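D-3-phosphoglycerate dehydrogenase-related protein (Vibrio cholerae, PDB 4S1V) probably catalyses NAD-dependent oxidoreduction of a D-2-hydroxyacid such as D-3-phosphoglycerate, as a member of the D-isomer-specific 2-hydroxyacid dehydrogenase family. Local coordinates at residues R15-F20 and N295-Y300; T77-N82 and V96-G101; S118-S123 and Q134-L139. One frame throughout, in Å; residues are numbered along the deposited sequence.

Interaction 1: residues R15-F20 and N295-Y300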
# COMPACT_ATOMS: atom_id res chain seq x y z
N ARG C 15 -22.97 -27.09 15.23
CA ARG C 15 -24.43 -27.31 15.24
C ARG C 15 -24.94 -27.84 13.91
O ARG C 15 -25.90 -28.60 13.88
CB ARG C 15 -25.20 -26.02 15.54
CG ARG C 15 -25.14 -25.53 16.98
CD ARG C 15 -26.08 -24.35 17.24
NE ARG C 15 -26.01 -23.27 16.24
CZ ARG C 15 -26.56 -22.06 16.40
NH1 ARG C 15 -27.21 -21.76 17.52
NH2 ARG C 15 -26.47 -21.14 15.44
N GLY C 16 -24.30 -27.41 12.82
CA GLY C 16 -24.74 -27.73 11.47
C GLY C 16 -24.19 -29.00 10.85
O GLY C 16 -24.54 -29.35 9.72
N LEU C 17 -23.31 -29.70 11.57
CA LEU C 17 -22.70 -30.93 11.04
C LEU C 17 -23.69 -32.10 11.08
O LEU C 17 -24.58 -32.12 11.93
CB LEU C 17 -21.45 -31.29 11.84
CG LEU C 17 -20.32 -30.27 11.98
CD1 LEU C 17 -19.26 -30.79 12.92
CD2 LEU C 17 -19.72 -29.92 10.62
N ASN C 18 -23.51 -33.07 10.18
CA ASN C 18 -24.25 -34.33 10.22
C ASN C 18 -24.09 -35.01 11.56
O ASN C 18 -25.04 -35.59 12.10
CB ASN C 18 -23.78 -35.30 9.13
CG ASN C 18 -24.09 -34.82 7.74
OD1 ASN C 18 -25.03 -34.05 7.53
ND2 ASN C 18 -23.30 -35.25 6.77
N ALA C 19 -22.88 -34.94 12.10
CA ALA C 19 -22.55 -35.58 13.36
C ALA C 19 -23.35 -35.04 14.55
O ALA C 19 -23.52 -35.74 15.54
CB ALA C 19 -21.06 -35.49 13.62
N PHE C 20 -23.84 -33.81 14.45
CA PHE C 20 -24.59 -33.18 15.54
C PHE C 20 -25.89 -33.92 15.87
O PHE C 20 -26.33 -33.91 17.02
CB PHE C 20 -24.88 -31.71 15.24
CG PHE C 20 -25.17 -30.88 16.46
CD1 PHE C 20 -24.13 -30.42 17.27
CD2 PHE C 20 -26.48 -30.54 16.80
CE1 PHE C 20 -24.39 -29.65 18.40
CE2 PHE C 20 -26.74 -29.77 17.93
CZ PHE C 20 -25.70 -29.32 18.72
N ASN C 295 -15.25 -32.02 6.02
CA ASN C 295 -15.01 -33.45 6.21
C ASN C 295 -14.24 -33.78 7.49
O ASN C 295 -14.62 -34.67 8.24
CB ASN C 295 -14.28 -34.06 5.00
CG ASN C 295 -15.02 -33.82 3.70
OD1 ASN C 295 -16.21 -34.11 3.58
ND2 ASN C 295 -14.31 -33.29 2.71
N SER C 296 -13.15 -33.05 7.72
CA SER C 296 -12.37 -33.15 8.96
C SER C 296 -13.23 -32.99 10.24
O SER C 296 -13.15 -33.81 11.15
CB SER C 296 -11.22 -32.14 8.94
OG SER C 296 -10.41 -32.28 10.09
N TYR C 297 -14.04 -31.93 10.28
CA TYR C 297 -14.98 -31.71 11.39
C TYR C 297 -16.03 -32.82 11.53
O TYR C 297 -16.41 -33.17 12.65
CB TYR C 297 -15.68 -30.35 11.26
CG TYR C 297 -15.06 -29.21 12.06
CD1 TYR C 297 -13.66 -29.08 12.17
CD2 TYR C 297 -15.86 -28.24 12.67
CE1 TYR C 297 -13.10 -28.03 12.90
CE2 TYR C 297 -15.31 -27.19 13.38
CZ TYR C 297 -13.93 -27.08 13.49
OH TYR C 297 -13.37 -26.03 14.21
N GLU C 298 -16.51 -33.36 10.41
CA GLU C 298 -17.48 -34.46 10.50
C GLU C 298 -16.84 -35.67 11.19
O GLU C 298 -17.46 -36.30 12.05
CB GLU C 298 -18.09 -34.84 9.15
CG GLU C 298 -19.06 -33.83 8.54
CD GLU C 298 -20.41 -33.74 9.24
OE1 GLU C 298 -20.65 -34.40 10.27
OE2 GLU C 298 -21.27 -32.98 8.74
N ILE C 299 -15.59 -35.97 10.81
CA ILE C 299 -14.83 -37.07 11.40
C ILE C 299 -14.59 -36.83 12.90
O ILE C 299 -14.89 -37.69 13.73
CB ILE C 299 -13.49 -37.29 10.65
CG1 ILE C 299 -13.76 -37.89 9.26
CG2 ILE C 299 -12.53 -38.16 11.45
CD1 ILE C 299 -12.73 -37.50 8.21
N TYR C 300 -14.07 -35.65 13.24
CA TYR C 300 -13.78 -35.30 14.63
C TYR C 300 -14.99 -35.48 15.54
O TYR C 300 -14.90 -36.10 16.60
CB TYR C 300 -13.31 -33.85 14.75
CG TYR C 300 -11.86 -33.64 14.42
CD1 TYR C 300 -10.88 -34.53 14.87
CD2 TYR C 300 -11.47 -32.54 13.68
CE1 TYR C 300 -9.54 -34.32 14.56
CE2 TYR C 300 -10.13 -32.33 13.37
CZ TYR C 300 -9.18 -33.22 13.81
OH TYR C 300 -7.86 -32.98 13.49
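Y297 meets L17 through its aliphatic root: CB of Y297 is 4.0 Å from L17 CD1, and L17 CD2 sits almost as close to the same carbon. The leucine therefore straddles Y297 CB with both methyls, CD1 also reaching the backbone O of Y297 at 3.7 Å. L17 CD1 approaches the tyrosine ring obliquely, while F301 of the same helix meets it edge-to-face. L141 of the second subunit packs on both L17 and Y297, which places this patch at the subunit interface.

The next residue, E298, carries the polar half of the contact. These residues lie on helix 294-312, which joins the N-terminal five-stranded parallel sheet domain late in the chain; in this family the substrate-binding domain is commonly built from both chain ends, and the loop between strands 3-6 and 27-30 here receives the returning helix. The E298 chain bends at CG, with CD turned back by chi2 of -72°, and its carboxylate faces two consecutive backbone N-H groups. OE2 accepts from N18 N at 2.7 Å (N-H...O angle 155°), while OE1 accepts from A19 N at 2.9 Å (149°). Both oxygens use their syn lone pairs, so the two bonds fix the rotation of the carboxylate. K294 adds a salt bridge to OE2, which would be expected to favour the charged form.

The F20 N to L17 O bond, 3.1 Å, closes the turn that contains both donors. N18 crosses E298 at about a right angle, its CB 3.4 Å from OE2, and A19 CB lies 3.5 Å from OE1.

Interaction 2: residues T77-N82 and V96-G101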
# COMPACT_ATOMS: atom_id res chain seq x y z
N THR C 77 -11.77 -34.48 20.63
CA THR C 77 -11.68 -34.62 19.18
C THR C 77 -10.23 -34.93 18.86
O THR C 77 -9.32 -34.22 19.33
CB THR C 77 -12.09 -33.33 18.44
OG1 THR C 77 -11.41 -32.21 19.00
CG2 THR C 77 -13.62 -33.12 18.50
N GLY C 78 -10.00 -36.00 18.10
CA GLY C 78 -8.65 -36.46 17.83
C GLY C 78 -8.04 -37.03 19.09
O GLY C 78 -8.76 -37.38 20.03
N LYS C 79 -6.72 -37.11 19.13
CA LYS C 79 -6.02 -37.69 20.27
C LYS C 79 -5.67 -36.63 21.31
O LYS C 79 -5.63 -35.44 20.99
CB LYS C 79 -4.75 -38.42 19.81
CG LYS C 79 -4.97 -39.60 18.88
CD LYS C 79 -3.69 -39.92 18.11
CE LYS C 79 -3.85 -41.13 17.20
NZ LYS C 79 -3.99 -42.40 17.97
N VAL C 80 -5.44 -37.06 22.55
CA VAL C 80 -4.96 -36.18 23.61
C VAL C 80 -3.55 -35.66 23.30
O VAL C 80 -2.78 -36.30 22.57
CB VAL C 80 -4.98 -36.87 25.01
CG1 VAL C 80 -6.40 -37.24 25.40
CG2 VAL C 80 -4.07 -38.09 25.04
N SER C 81 -3.22 -34.47 23.80
CA SER C 81 -1.85 -33.96 23.68
C SER C 81 -1.59 -32.93 24.77
O SER C 81 -2.25 -32.93 25.81
CB SER C 81 -1.58 -33.32 22.30
OG SER C 81 -2.62 -32.45 21.90
N ASN C 82 -0.62 -32.05 24.52
CA ASN C 82 -0.11 -31.11 25.51
C ASN C 82 -1.11 -30.31 26.35
O ASN C 82 -0.78 -29.82 27.42
CB ASN C 82 0.90 -30.17 24.83
CG ASN C 82 2.07 -30.93 24.22
OD1 ASN C 82 2.81 -31.63 24.91
ND2 ASN C 82 2.24 -30.79 22.91
N VAL C 96 -11.51 -39.45 30.43
CA VAL C 96 -11.09 -38.84 29.18
C VAL C 96 -11.13 -39.87 28.06
O VAL C 96 -10.40 -40.87 28.10
CB VAL C 96 -9.68 -38.22 29.28
CG1 VAL C 96 -9.22 -37.68 27.93
CG2 VAL C 96 -9.67 -37.11 30.32
N LEU C 97 -11.98 -39.64 27.07
CA LEU C 97 -12.04 -40.50 25.89
C LEU C 97 -11.51 -39.75 24.67
O LEU C 97 -11.77 -38.55 24.51
CB LEU C 97 -13.47 -41.00 25.65
CG LEU C 97 -14.11 -41.91 26.72
CD1 LEU C 97 -15.61 -42.11 26.47
CD2 LEU C 97 -13.41 -43.26 26.78
N GLU C 98 -10.77 -40.45 23.82
CA GLU C 98 -10.23 -39.82 22.61
C GLU C 98 -10.83 -40.33 21.31
O GLU C 98 -11.25 -41.49 21.23
CB GLU C 98 -8.69 -39.81 22.59
CG GLU C 98 -7.99 -41.15 22.76
CD GLU C 98 -6.48 -41.02 22.65
OE1 GLU C 98 -5.94 -39.90 22.78
OE2 GLU C 98 -5.80 -42.05 22.43
N GLY C 99 -10.87 -39.46 20.31
CA GLY C 99 -11.43 -39.79 19.02
C GLY C 99 -10.38 -40.12 17.97
O GLY C 99 -9.31 -40.66 18.28
N ILE C 100 -10.70 -39.78 16.73
CA ILE C 100 -9.84 -40.07 15.60
C ILE C 100 -9.80 -38.82 14.73
O ILE C 100 -10.72 -38.00 14.78
CB ILE C 100 -10.36 -41.27 14.76
CG1 ILE C 100 -11.78 -41.00 14.24
CG2 ILE C 100 -10.29 -42.57 15.58
CD1 ILE C 100 -12.29 -42.00 13.21
N GLY C 101 -8.75 -38.69 13.93
CA GLY C 101 -8.57 -37.52 13.07
C GLY C 101 -7.93 -37.86 11.75
O GLY C 101 -7.25 -38.88 11.62
O HOH W 1 -12.54 -37.25 16.84
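Of the two direct hydrogen bonds between the segments, the straighter runs from V80 N to E98 OE1, at 2.9 Å with an N-H...O angle of 168°, meeting the oxygen nearly head-on down its C-O bond. E98 CG lies between the backbone N and the carbonyl carbon (chi1 54°), and the chain runs extended beyond it, carrying the carboxylate across to the 77-82 loop. The K79 ammonium is near but not in contact, its NZ 4.8 Å from E98 OE2.

Backbone groups complete the pairing. G78 O accepts from G99 N at 3.0 Å, the donor standing 40° out of the carbonyl plane. Water 1 joins G78 N to I100 O: it accepts from G78 N at 3.1 Å and donates to I100 O at 2.8 Å. K79 O is taken by R55 NH1. The loop's hydroxyls are engaged too, T77 OG1 with L53 O and R55 N, S81 OG with E56 OE2. Apolar contact is limited to V80 CG1 and V96 CG1, 3.8 Å apart, beside V86 of helix 86-91.

L97 is bonded through its backbone to I74 and Q76; past it, the two chain segments are joined by the direct backbone bond, the E98 carboxylate and water 1. The arrangement belongs to a beta-alpha-beta crossover, strand 73-76, helix 86-91, strand 95-98, at the carboxyl ends of its parallel strands, where the loop after the first strand probably helps hold substrate, as in relatives.

Interaction 3: residues S118-S123 and Q134-L139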
# COMPACT_ATOMS: atom_id res chain seq x y z
N SER C 118 3.86 -18.28 -2.03
CA SER C 118 4.74 -18.24 -3.20
C SER C 118 4.26 -17.21 -4.21
O SER C 118 5.07 -16.53 -4.82
CB SER C 118 4.81 -19.61 -3.87
OG SER C 118 5.49 -20.54 -3.04
N ARG C 119 2.95 -17.08 -4.36
CA ARG C 119 2.43 -16.21 -5.41
C ARG C 119 1.89 -14.88 -4.91
O ARG C 119 1.33 -14.12 -5.70
CB ARG C 119 1.43 -16.96 -6.29
CG ARG C 119 2.00 -18.19 -6.99
CD ARG C 119 3.04 -17.86 -8.06
NE ARG C 119 2.44 -17.23 -9.24
CZ ARG C 119 2.07 -17.86 -10.35
NH1 ARG C 119 2.25 -19.17 -10.48
NH2 ARG C 119 1.53 -17.17 -11.34
N HIS C 120 2.09 -14.59 -3.62
CA HIS C 120 1.60 -13.37 -2.95
C HIS C 120 0.13 -13.18 -3.13
O HIS C 120 -0.35 -12.05 -3.28
CB HIS C 120 2.36 -12.14 -3.42
CG HIS C 120 3.85 -12.23 -3.22
ND1 HIS C 120 4.40 -12.42 -2.01
CD2 HIS C 120 4.90 -12.15 -4.13
CE1 HIS C 120 5.74 -12.46 -2.13
NE2 HIS C 120 6.05 -12.29 -3.44
N LEU C 121 -0.60 -14.28 -3.09
CA LEU C 121 -2.01 -14.27 -3.44
C LEU C 121 -2.90 -13.36 -2.56
O LEU C 121 -3.70 -12.59 -3.11
CB LEU C 121 -2.54 -15.71 -3.50
CG LEU C 121 -3.88 -15.91 -4.18
CD1 LEU C 121 -3.82 -15.48 -5.64
CD2 LEU C 121 -4.32 -17.36 -4.01
N PRO C 122 -2.75 -13.41 -1.22
CA PRO C 122 -3.65 -12.58 -0.40
C PRO C 122 -3.48 -11.07 -0.63
O PRO C 122 -4.48 -10.35 -0.71
CB PRO C 122 -3.29 -12.95 1.05
CG PRO C 122 -2.57 -14.26 0.95
CD PRO C 122 -1.85 -14.21 -0.37
N SER C 123 -2.24 -10.60 -0.75
CA SER C 123 -1.95 -9.19 -0.99
C SER C 123 -2.43 -8.73 -2.37
O SER C 123 -2.96 -7.63 -2.50
CB SER C 123 -0.45 -8.89 -0.86
OG SER C 123 0.05 -9.38 0.36
N GLN C 134 -3.39 -5.64 -10.01
CA GLN C 134 -2.12 -6.38 -10.05
C GLN C 134 -1.02 -5.73 -9.19
O GLN C 134 0.12 -5.58 -9.61
CB GLN C 134 -1.66 -6.58 -11.51
CG GLN C 134 -0.73 -7.76 -11.71
CD GLN C 134 -0.53 -8.11 -13.17
OE1 GLN C 134 0.47 -7.73 -13.78
NE2 GLN C 134 -1.48 -8.85 -13.75
N GLN C 135 -1.39 -5.33 -7.97
CA GLN C 135 -0.43 -4.79 -7.00
C GLN C 135 -0.49 -5.69 -5.77
O GLN C 135 -1.50 -6.35 -5.53
CB GLN C 135 -0.78 -3.35 -6.58
CG GLN C 135 -0.74 -2.29 -7.69
CD GLN C 135 0.62 -2.16 -8.36
OE1 GLN C 135 1.66 -2.31 -7.72
NE2 GLN C 135 0.61 -1.87 -9.66
N ASN C 136 0.59 -5.71 -5.00
CA ASN C 136 0.66 -6.58 -3.83
C ASN C 136 1.40 -5.94 -2.65
O ASN C 136 1.86 -6.64 -1.74
CB ASN C 136 1.27 -7.93 -4.20
CG ASN C 136 2.73 -7.83 -4.60
OD1 ASN C 136 3.33 -6.76 -4.55
ND2 ASN C 136 3.32 -8.96 -4.98
N GLY C 137 1.51 -4.61 -2.66
CA GLY C 137 2.20 -3.88 -1.60
C GLY C 137 3.71 -3.89 -1.74
O GLY C 137 4.43 -3.92 -0.74
N GLY C 138 4.20 -3.87 -2.98
CA GLY C 138 5.63 -3.79 -3.25
C GLY C 138 6.41 -5.07 -2.99
O GLY C 138 7.63 -5.03 -2.77
N LEU C 139 5.73 -6.21 -3.02
CA LEU C 139 6.39 -7.50 -2.79
C LEU C 139 7.02 -8.08 -4.06
O LEU C 139 7.76 -9.08 -4.01
CB LEU C 139 5.42 -8.50 -2.16
CG LEU C 139 4.83 -8.18 -0.78
CD1 LEU C 139 3.93 -9.30 -0.29
CD2 LEU C 139 5.94 -7.91 0.24
O HOH W 2 8.90 -12.01 -4.11
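L139 CB stands over the face of the H120 imidazole, 3.9 Å from the ring centroid and only 6° off the ring normal, a CH-pi contact. L139 CD1 extends the coverage to ND1 at 3.6 Å. From the same side of the ring, N136 ND2 comes to within 3.7 Å of H120 CD2, its amide plane nearly perpendicular (87°) to the imidazole; this approach is oblique and is not a hydrogen bond. S123 closes the group with CB 3.3 Å from N136 O, and its OG also touches L139 CD1. At the imidazole edge, in the ring plane, water 2 lies 2.9 Å from H120 NE2 and donates to L139 O, linking the two segments where no direct hydrogen bond does.

H120 ends helix 104-119 in a Schellman motif and also occupies the N-cap position of helix 121-129. This single residue between the helices sends its CB toward the 134-139 loop, and with CG anti to the carbonyl carbon (chi1 -57°) the ring meets L139. Both segments fall within the family's NAD-binding domain, in a region lying against the second subunit.

On the loop side, the amide of N136 is held at both ends: OD1 accepts from L139 N at 2.9 Å, an Asx motif that folds L139 back over the imidazole, and ND2 donates to G140 O. Farther out, Y124 of helix 121-129 packs on N136. The flanking residues reach the second subunit: R119 bonds A105 O and G290 O there, Q134 NE2 bonds P287 O, and Q135 NE2 bonds Y10 O.

In the fold
Interactions 1 and 2 belong to one neighbourhood, their centres 15 Å apart and touching through Y300 of helix 294-312: its CD1 lies 3.5 Å from I100 O and its CE1 3.7 Å from G101 CA. The same helix thus meets the loop at 15-20 and the segments that follow strands 73-76 and 95-98. Interaction 3 stands apart: its centre is 34 Å from that of interaction 1 and 38 Å from that of interaction 2, with nearest atoms about 20 and 26 Å away, and it lies across the chain's centre from interaction 2. Interactions 1 and 3 both touch the second subunit, whereas no other chain of the assembly touches interaction 2.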